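Local coordinates for protein TCR beta chain (Gallus gallus, PDB 6LIR) that pairs with the TCR alpha chain to form the chicken alpha-beta T-cell receptor, which probably recognises peptide antigens presented by MHC molecules, at residues L18-N23 against Y86-S91; W31-P36 against Q41-S46; E62-R65 against F71-D74. All coordinates share one frame; numbering follows the deposited sequence.

Contact 1: L18-N23 against Y86-S91; sequences LSCRQN and YFCASS
Cys20 and Cys88 are joined covalently, SG to SG at 2.0 Å, and this disulfide bridges two strands that lie in different sheets and run roughly the same way. Both cysteines turn SG anti to their own backbone N (chi1 174° and 167°), and the bridge closes with a chi3 of -67°. The S-S bond pulls Cys20 CB and Cys88 CB to 3.4 Å, nearer than packing alone would bring them. Two residues back, Leu18 reaches over one face of the Tyr86 ring and sets CD1 3.9 Å from Tyr86 CG, a branched aliphatic tip against a flat aromatic surface. The Cys20-Cys88 bond is the intersheet disulfide of the immunoglobulin V domain, linking strands B and F, and Trp31 packs on Cys20. The tyrosine hydroxyl bonds to His82 O, four residues earlier, in the tyrosine corner of the Greek-key sandwich, and also to Tyr61 OH, so the ring is held from its far end as well. The strands are nearest at the cysteines; past them Gln22 OE1 and Ser90 OG remain 4.3 Å apart and look elsewhere, Gln22 NE2 to His26 O and Ser90 OG to His26 ND1.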
loop_
_atom_site.group_PDB
_atom_site.type_symbol
_atom_site.label_atom_id
_atom_site.label_comp_id
_atom_site.label_asym_id
_atom_site.label_seq_id
_atom_site.Cartn_x
_atom_site.Cartn_y
_atom_site.Cartn_z
ATOM N N LEU B 18 0.080 14.377 16.710
ATOM C CA LEU B 18 0.922 13.875 15.636
ATOM C C LEU B 18 1.844 15.006 15.215
ATOM O O LEU B 18 1.384 16.110 14.899
ATOM C CB LEU B 18 0.093 13.396 14.442
ATOM C CG LEU B 18 -0.765 12.138 14.590
ATOM C CD1 LEU B 18 -1.549 11.871 13.303
ATOM C CD2 LEU B 18 0.094 10.944 14.955
ATOM N N SER B 19 3.138 14.734 15.212
ATOM C CA SER B 19 4.131 15.753 14.929
ATOM C C SER B 19 4.888 15.385 13.667
ATOM O O SER B 19 5.418 14.279 13.557
ATOM C CB SER B 19 5.081 15.936 16.117
ATOM O OG SER B 19 4.355 16.180 17.313
ATOM N N CYS B 20 4.931 16.313 12.723
ATOM C CA CYS B 20 5.647 16.126 11.473
ATOM C C CYS B 20 6.940 16.924 11.483
ATOM O O CYS B 20 6.970 18.077 11.927
ATOM C CB CYS B 20 4.790 16.548 10.283
ATOM S SG CYS B 20 5.652 16.518 8.706
ATOM N N ARG B 21 8.008 16.303 10.997
ATOM C CA ARG B 21 9.334 16.894 11.056
ATOM C C ARG B 21 9.964 16.812 9.681
ATOM O O ARG B 21 9.984 15.741 9.065
ATOM C CB ARG B 21 10.225 16.195 12.090
ATOM C CG ARG B 21 9.677 16.251 13.497
ATOM C CD ARG B 21 10.253 15.153 14.379
ATOM N NE ARG B 21 9.451 14.977 15.585
ATOM C CZ ARG B 21 9.553 15.739 16.667
ATOM N NH1 ARG B 21 10.435 16.729 16.708
ATOM N NH2 ARG B 21 8.773 15.506 17.713
ATOM N N GLN B 22 10.502 17.937 9.224
ATOM C CA GLN B 22 11.029 18.067 7.875
ATOM C C GLN B 22 12.398 18.717 7.946
ATOM O O GLN B 22 12.633 19.604 8.771
ATOM C CB GLN B 22 10.088 18.908 6.994
ATOM C CG GLN B 22 9.699 20.233 7.626
ATOM C CD GLN B 22 10.205 21.435 6.864
ATOM O OE1 GLN B 22 10.873 21.308 5.837
ATOM N NE2 GLN B 22 9.881 22.620 7.364
ATOM N N ASN B 23 13.303 18.264 7.083
ATOM C CA ASN B 23 14.664 18.781 7.066
ATOM C C ASN B 23 14.996 19.513 5.771
ATOM O O ASN B 23 16.144 19.491 5.324
ATOM N N TYR B 86 -3.135 9.757 7.973
ATOM C CA TYR B 86 -2.807 11.174 8.026
ATOM C C TYR B 86 -1.494 11.386 7.294
ATOM O O TYR B 86 -0.521 10.666 7.541
ATOM C CB TYR B 86 -2.688 11.668 9.473
ATOM C CG TYR B 86 -3.999 11.730 10.223
ATOM C CD1 TYR B 86 -4.619 10.574 10.672
ATOM C CD2 TYR B 86 -4.614 12.948 10.484
ATOM C CE1 TYR B 86 -5.817 10.623 11.357
ATOM C CE2 TYR B 86 -5.814 13.008 11.174
ATOM C CZ TYR B 86 -6.410 11.840 11.605
ATOM O OH TYR B 86 -7.605 11.882 12.287
ATOM N N PHE B 87 -1.467 12.366 6.397
ATOM C CA PHE B 87 -0.271 12.660 5.626
ATOM C C PHE B 87 0.179 14.078 5.929
ATOM O O PHE B 87 -0.609 15.023 5.820
ATOM C CB PHE B 87 -0.528 12.500 4.121
ATOM C CG PHE B 87 -0.585 11.067 3.662
ATOM C CD1 PHE B 87 0.582 10.346 3.460
ATOM C CD2 PHE B 87 -1.802 10.444 3.424
ATOM C CE1 PHE B 87 0.539 9.025 3.036
ATOM C CE2 PHE B 87 -1.852 9.121 2.995
ATOM C CZ PHE B 87 -0.681 8.414 2.802
ATOM N N CYS B 88 1.437 14.214 6.318
ATOM C CA CYS B 88 2.090 15.508 6.399
ATOM C C CYS B 88 2.781 15.810 5.081
ATOM O O CYS B 88 3.312 14.909 4.424
ATOM C CB CYS B 88 3.102 15.558 7.536
ATOM S SG CYS B 88 4.169 16.995 7.420
ATOM N N ALA B 89 2.765 17.079 4.691
ATOM C CA ALA B 89 3.382 17.484 3.443
ATOM C C ALA B 89 4.041 18.838 3.636
ATOM O O ALA B 89 3.679 19.604 4.530
ATOM C CB ALA B 89 2.355 17.548 2.303
ATOM N N SER B 90 5.025 19.123 2.786
ATOM C CA SER B 90 5.728 20.393 2.845
ATOM C C SER B 90 6.065 20.871 1.441
ATOM O O SER B 90 6.098 20.093 0.485
ATOM C CB SER B 90 7.010 20.280 3.679
ATOM O OG SER B 90 8.088 19.824 2.877
ATOM N N SER B 91 6.329 22.173 1.336
ATOM C CA SER B 91 6.867 22.765 0.123
ATOM C C SER B 91 7.646 24.018 0.488
ATOM O O SER B 91 7.499 24.568 1.583
ATOM C CB SER B 91 5.763 23.089 -0.889
ATOM O OG SER B 91 4.788 23.935 -0.311
#

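Contact 2: W31-P36 against Q41-S46; sequences WYLQQP and QLIYSS
Trp31 is gripped through both backbone polar atoms: its N donates to Tyr44 O at 2.8 Å, almost in line with the carbonyl, and its O accepts from Ile43 N, also at 2.8 Å. Further along, Leu33 and Gln41 form a reciprocal pair, Leu33 N to Gln41 O at 2.8 Å and Gln41 N to Leu33 O at 3.0 Å. Between these pairs Tyr32 faces Leu42 without mutual backbone bonds, and Tyr32 CA approaches Gln41 O in a CA-H...O contact. Ile43 and Tyr44 together oppose the single residue Trp31, which makes a classic beta bulge in the hairpin of strands 28-34 and 40-46, the C and C' strands of the V domain. With the extra residue, Ile43 turns inward: its CD1 lies 3.6 Å from Leu33 CB, the apolar chain suiting the interior and the beta branch the extended strand. On the opposite face of the sheet, Leu42 lays CD1 over the Tyr32 ring in a CH-pi contact, 3.7 Å from the centroid and 24° off the normal. A chi1 of -169° puts the leucine CG opposite the backbone N, and chi2 of 85° then swings CD1 over the ring. Tyr32 also meets Phe99 of the TCR alpha chain edge-to-face, so this aromatic serves the interface between chains, while the indole of Trp31 goes to the core and gives its NE1 to Phe71 O.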
loop_
_atom_site.group_PDB
_atom_site.type_symbol
_atom_site.label_atom_id
_atom_site.label_comp_id
_atom_site.label_asym_id
_atom_site.label_seq_id
_atom_site.Cartn_x
_atom_site.Cartn_y
_atom_site.Cartn_z
ATOM N N TRP B 31 -1.150 19.215 6.903
ATOM C CA TRP B 31 -1.641 17.922 7.358
ATOM C C TRP B 31 -2.875 17.582 6.539
ATOM O O TRP B 31 -3.781 18.411 6.402
ATOM C CB TRP B 31 -1.979 17.936 8.853
ATOM C CG TRP B 31 -0.812 17.637 9.758
ATOM C CD1 TRP B 31 -0.125 18.530 10.532
ATOM C CD2 TRP B 31 -0.207 16.356 9.990
ATOM N NE1 TRP B 31 0.871 17.885 11.229
ATOM C CE2 TRP B 31 0.843 16.551 10.913
ATOM C CE3 TRP B 31 -0.447 15.065 9.504
ATOM C CZ2 TRP B 31 1.649 15.504 11.362
ATOM C CZ3 TRP B 31 0.358 14.025 9.951
ATOM C CH2 TRP B 31 1.392 14.252 10.869
ATOM N N TYR B 32 -2.910 16.364 6.008
ATOM C CA TYR B 32 -3.949 15.922 5.092
ATOM C C TYR B 32 -4.592 14.663 5.645
ATOM O O TYR B 32 -3.945 13.869 6.335
ATOM C CB TYR B 32 -3.386 15.633 3.692
ATOM C CG TYR B 32 -3.252 16.850 2.811
ATOM C CD1 TYR B 32 -4.323 17.292 2.044
ATOM C CD2 TYR B 32 -2.056 17.557 2.739
ATOM C CE1 TYR B 32 -4.211 18.408 1.235
ATOM C CE2 TYR B 32 -1.934 18.678 1.928
ATOM C CZ TYR B 32 -3.018 19.094 1.176
ATOM O OH TYR B 32 -2.921 20.203 0.368
ATOM N N LEU B 33 -5.870 14.482 5.342
ATOM C CA LEU B 33 -6.618 13.323 5.802
ATOM C C LEU B 33 -7.008 12.483 4.598
ATOM O O LEU B 33 -7.570 13.003 3.627
ATOM C CB LEU B 33 -7.871 13.755 6.567
ATOM C CG LEU B 33 -8.658 12.674 7.307
ATOM C CD1 LEU B 33 -8.283 12.681 8.773
ATOM C CD2 LEU B 33 -10.152 12.895 7.137
ATOM N N GLN B 34 -6.700 11.192 4.660
ATOM C CA GLN B 34 -7.091 10.234 3.635
ATOM C C GLN B 34 -8.013 9.202 4.262
ATOM O O GLN B 34 -7.604 8.470 5.169
ATOM C CB GLN B 34 -5.874 9.554 3.007
ATOM C CG GLN B 34 -6.238 8.586 1.880
ATOM C CD GLN B 34 -5.061 7.763 1.407
ATOM O OE1 GLN B 34 -4.611 6.845 2.094
ATOM N NE2 GLN B 34 -4.555 8.086 0.222
ATOM N N GLN B 35 -9.250 9.150 3.788
ATOM C CA GLN B 35 -10.158 8.076 4.149
ATOM C C GLN B 35 -10.675 7.423 2.877
ATOM O O GLN B 35 -10.711 8.063 1.820
ATOM C CB GLN B 35 -11.324 8.606 4.998
ATOM C CG GLN B 35 -10.868 9.188 6.333
ATOM C CD GLN B 35 -11.990 9.840 7.116
ATOM O OE1 GLN B 35 -12.756 10.646 6.582
ATOM N NE2 GLN B 35 -12.087 9.503 8.398
ATOM N N PRO B 36 -11.046 6.129 2.942
ATOM C CA PRO B 36 -11.515 5.417 1.741
ATOM C C PRO B 36 -12.514 6.199 0.902
ATOM O O PRO B 36 -13.585 6.577 1.385
ATOM C CB PRO B 36 -12.146 4.146 2.319
ATOM C CG PRO B 36 -11.359 3.891 3.563
ATOM C CD PRO B 36 -11.014 5.249 4.126
ATOM N N GLN B 41 -7.818 15.468 2.012
ATOM C CA GLN B 41 -8.466 16.683 2.483
ATOM C C GLN B 41 -7.564 17.395 3.479
ATOM O O GLN B 41 -7.107 16.791 4.457
ATOM C CB GLN B 41 -9.816 16.364 3.124
ATOM C CG GLN B 41 -10.753 15.587 2.224
ATOM C CD GLN B 41 -12.082 15.292 2.887
ATOM O OE1 GLN B 41 -12.463 14.132 3.046
ATOM N NE2 GLN B 41 -12.795 16.342 3.279
ATOM N N LEU B 42 -7.309 18.674 3.216
ATOM C CA LEU B 42 -6.485 19.502 4.089
ATOM C C LEU B 42 -7.145 19.703 5.450
ATOM O O LEU B 42 -8.249 20.250 5.543
ATOM C CB LEU B 42 -6.189 20.847 3.435
ATOM C CG LEU B 42 -5.107 21.615 4.200
ATOM C CD1 LEU B 42 -3.724 21.183 3.749
ATOM C CD2 LEU B 42 -5.283 23.115 4.034
ATOM N N ILE B 43 -6.461 19.260 6.500
ATOM C CA ILE B 43 -6.905 19.473 7.876
ATOM C C ILE B 43 -6.420 20.813 8.404
ATOM O O ILE B 43 -7.205 21.618 8.911
ATOM C CB ILE B 43 -6.413 18.321 8.774
ATOM C CG1 ILE B 43 -6.765 16.965 8.163
ATOM C CG2 ILE B 43 -6.993 18.453 10.176
ATOM C CD1 ILE B 43 -6.163 15.805 8.920
ATOM N N TYR B 44 -5.118 21.058 8.292
ATOM C CA TYR B 44 -4.483 22.262 8.799
ATOM C C TYR B 44 -3.229 22.488 7.974
ATOM O O TYR B 44 -2.567 21.529 7.570
ATOM C CB TYR B 44 -4.102 22.116 10.278
ATOM C CG TYR B 44 -4.954 22.886 11.262
ATOM C CD1 TYR B 44 -4.736 24.240 11.490
ATOM C CD2 TYR B 44 -5.957 22.254 11.982
ATOM C CE1 TYR B 44 -5.508 24.946 12.400
ATOM C CE2 TYR B 44 -6.734 22.950 12.893
ATOM C CZ TYR B 44 -6.504 24.295 13.098
ATOM O OH TYR B 44 -7.275 24.989 14.003
ATOM N N SER B 45 -2.907 23.752 7.726
ATOM C CA SER B 45 -1.687 24.113 7.021
ATOM C C SER B 45 -0.968 25.202 7.803
ATOM O O SER B 45 -1.483 25.735 8.787
ATOM C CB SER B 45 -1.980 24.582 5.590
ATOM O OG SER B 45 -2.623 25.848 5.591
ATOM N N SER B 46 0.225 25.552 7.329
ATOM C CA SER B 46 1.054 26.545 7.997
ATOM C C SER B 46 1.949 27.197 6.960
ATOM O O SER B 46 2.665 26.500 6.234
ATOM C CB SER B 46 1.906 25.900 9.098
ATOM O OG SER B 46 2.882 26.806 9.588
#

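Contact 3: E62-R65 against F71-D74; sequences EAKR and FHLD
Phe71 brings its ring across to the opposing strand, with CD1 3.5 Å from Lys64 O, which lies at the ring edge, and CE1 3.8 Å from Ala63 CB. The first torsion, CG opposite the backbone N at -169°, swings the ring over to this neighbour, where the small alanine accommodates it. The aliphatic part of Arg65 crosses Phe71 at about a right angle, its CB 3.8 Å from Phe71 CD1, while its guanidinium reaches on to Asp27 O, Gln68 O and Ser46 OG. An alanine in place of Phe71 would lose the ring and is likely to open a gap between Ala63, the Arg65 stem and the Trp31 indole. His72 N donates to Lys64 O at 2.8 Å, and Lys64 N returns to His72 O at 3.1 Å. The imidazole, on the other face of the sheet, bonds through ND1 to Ser19 OG. Leu73 CD1 touches Glu62 O at 3.7 Å; like Phe71 it faces inward, away from His72 and Asp74. Asp74 completes the ladder, its N giving a 2.7 Å bond to Glu62 O and its O accepting from Glu62 N. In this D-E hairpin of the V domain the ladder needs no particular side chain, but Glu62 OE1 and Asp74 OD2 lie 5.1 Å apart, and their like charges probably repel each other mildly, eased by solvent and by the Thr17 OG1 bond to Asp74 OD1.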
loop_
_atom_site.group_PDB
_atom_site.type_symbol
_atom_site.label_atom_id
_atom_site.label_comp_id
_atom_site.label_asym_id
_atom_site.label_seq_id
_atom_site.Cartn_x
_atom_site.Cartn_y
_atom_site.Cartn_z
ATOM N N GLU B 62 -6.552 20.735 16.294
ATOM C CA GLU B 62 -5.801 21.965 16.467
ATOM C C GLU B 62 -4.406 21.727 15.911
ATOM O O GLU B 62 -4.017 20.589 15.634
ATOM C CB GLU B 62 -5.754 22.398 17.938
ATOM C CG GLU B 62 -7.110 22.797 18.498
ATOM C CD GLU B 62 -7.028 23.294 19.926
ATOM O OE1 GLU B 62 -6.016 23.938 20.276
ATOM O OE2 GLU B 62 -7.974 23.039 20.701
ATOM N N ALA B 63 -3.644 22.801 15.735
ATOM C CA ALA B 63 -2.309 22.635 15.188
ATOM C C ALA B 63 -1.412 23.759 15.669
ATOM O O ALA B 63 -1.872 24.843 16.040
ATOM C CB ALA B 63 -2.331 22.589 13.655
ATOM N N LYS B 64 -0.115 23.475 15.658
ATOM C CA LYS B 64 0.890 24.415 16.134
ATOM C C LYS B 64 2.155 24.216 15.320
ATOM O O LYS B 64 2.713 23.114 15.308
ATOM C CB LYS B 64 1.179 24.234 17.627
ATOM C CG LYS B 64 2.277 25.164 18.129
ATOM C CD LYS B 64 2.352 25.171 19.642
ATOM C CE LYS B 64 3.496 24.300 20.121
ATOM N NZ LYS B 64 4.466 25.054 20.959
ATOM N N ARG B 65 2.614 25.269 14.656
ATOM C CA ARG B 65 3.906 25.220 13.975
ATOM C C ARG B 65 4.916 25.783 14.965
ATOM O O ARG B 65 5.168 26.987 15.025
ATOM C CB ARG B 65 3.866 26.011 12.672
ATOM C CG ARG B 65 5.183 26.047 11.920
ATOM C CD ARG B 65 5.429 24.759 11.150
ATOM N NE ARG B 65 6.626 24.839 10.318
ATOM C CZ ARG B 65 6.643 25.334 9.085
ATOM N NH1 ARG B 65 7.777 25.366 8.394
ATOM N NH2 ARG B 65 5.525 25.802 8.545
ATOM N N PHE B 71 5.712 20.620 12.705
ATOM C CA PHE B 71 4.317 21.038 12.618
ATOM C C PHE B 71 3.479 19.998 13.348
ATOM O O PHE B 71 3.398 18.843 12.913
ATOM C CB PHE B 71 3.880 21.173 11.159
ATOM C CG PHE B 71 2.545 21.835 10.977
ATOM C CD1 PHE B 71 2.083 22.765 11.893
ATOM C CD2 PHE B 71 1.756 21.531 9.878
ATOM C CE1 PHE B 71 0.854 23.381 11.719
ATOM C CE2 PHE B 71 0.527 22.140 9.699
ATOM C CZ PHE B 71 0.073 23.066 10.619
ATOM N N HIS B 72 2.851 20.408 14.449
ATOM C CA HIS B 72 2.071 19.504 15.280
ATOM C C HIS B 72 0.608 19.516 14.870
ATOM O O HIS B 72 0.029 20.576 14.619
ATOM C CB HIS B 72 2.174 19.899 16.756
ATOM C CG HIS B 72 3.568 19.885 17.296
ATOM N ND1 HIS B 72 4.199 18.726 17.694
ATOM C CD2 HIS B 72 4.449 20.889 17.515
ATOM C CE1 HIS B 72 5.413 19.017 18.128
ATOM N NE2 HIS B 72 5.590 20.322 18.030
ATOM N N LEU B 73 0.004 18.331 14.844
ATOM C CA LEU B 73 -1.435 18.171 14.674
ATOM C C LEU B 73 -1.995 17.559 15.949
ATOM O O LEU B 73 -1.608 16.447 16.326
ATOM C CB LEU B 73 -1.765 17.297 13.461
ATOM C CG LEU B 73 -3.261 17.099 13.193
ATOM C CD1 LEU B 73 -3.913 18.390 12.702
ATOM C CD2 LEU B 73 -3.500 15.962 12.202
ATOM N N ASP B 74 -2.900 18.276 16.609
ATOM C CA ASP B 74 -3.468 17.838 17.877
ATOM C C ASP B 74 -4.848 17.242 17.632
ATOM O O ASP B 74 -5.679 17.848 16.950
ATOM C CB ASP B 74 -3.569 19.001 18.869
ATOM C CG ASP B 74 -2.211 19.520 19.305
ATOM O OD1 ASP B 74 -1.290 18.700 19.503
ATOM O OD2 ASP B 74 -2.066 20.752 19.452
#

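Overall arrangement
From the N terminus the chain enters contact 1 at 18-23, but that contact closes only at 86-91, so its loop encloses the other two. Within it, the hairpin of contact 2 (31-36 with 41-46) closes first, and that of contact 3 (62-65 with 71-74) follows in series; none of them cross. Contact 2 lies in the sheet that includes strand 84-91, whereas contact 3 lies in the sheet that includes strand 16-21. Contact 1 therefore joins the two layers of the V domain, and each hairpin forms part of one of them. Leu18 O accepts from Leu73 N within the second sheet; between the layers Tyr44 packs on Ala63, and Tyr86, beside Leu33, reaches Leu73.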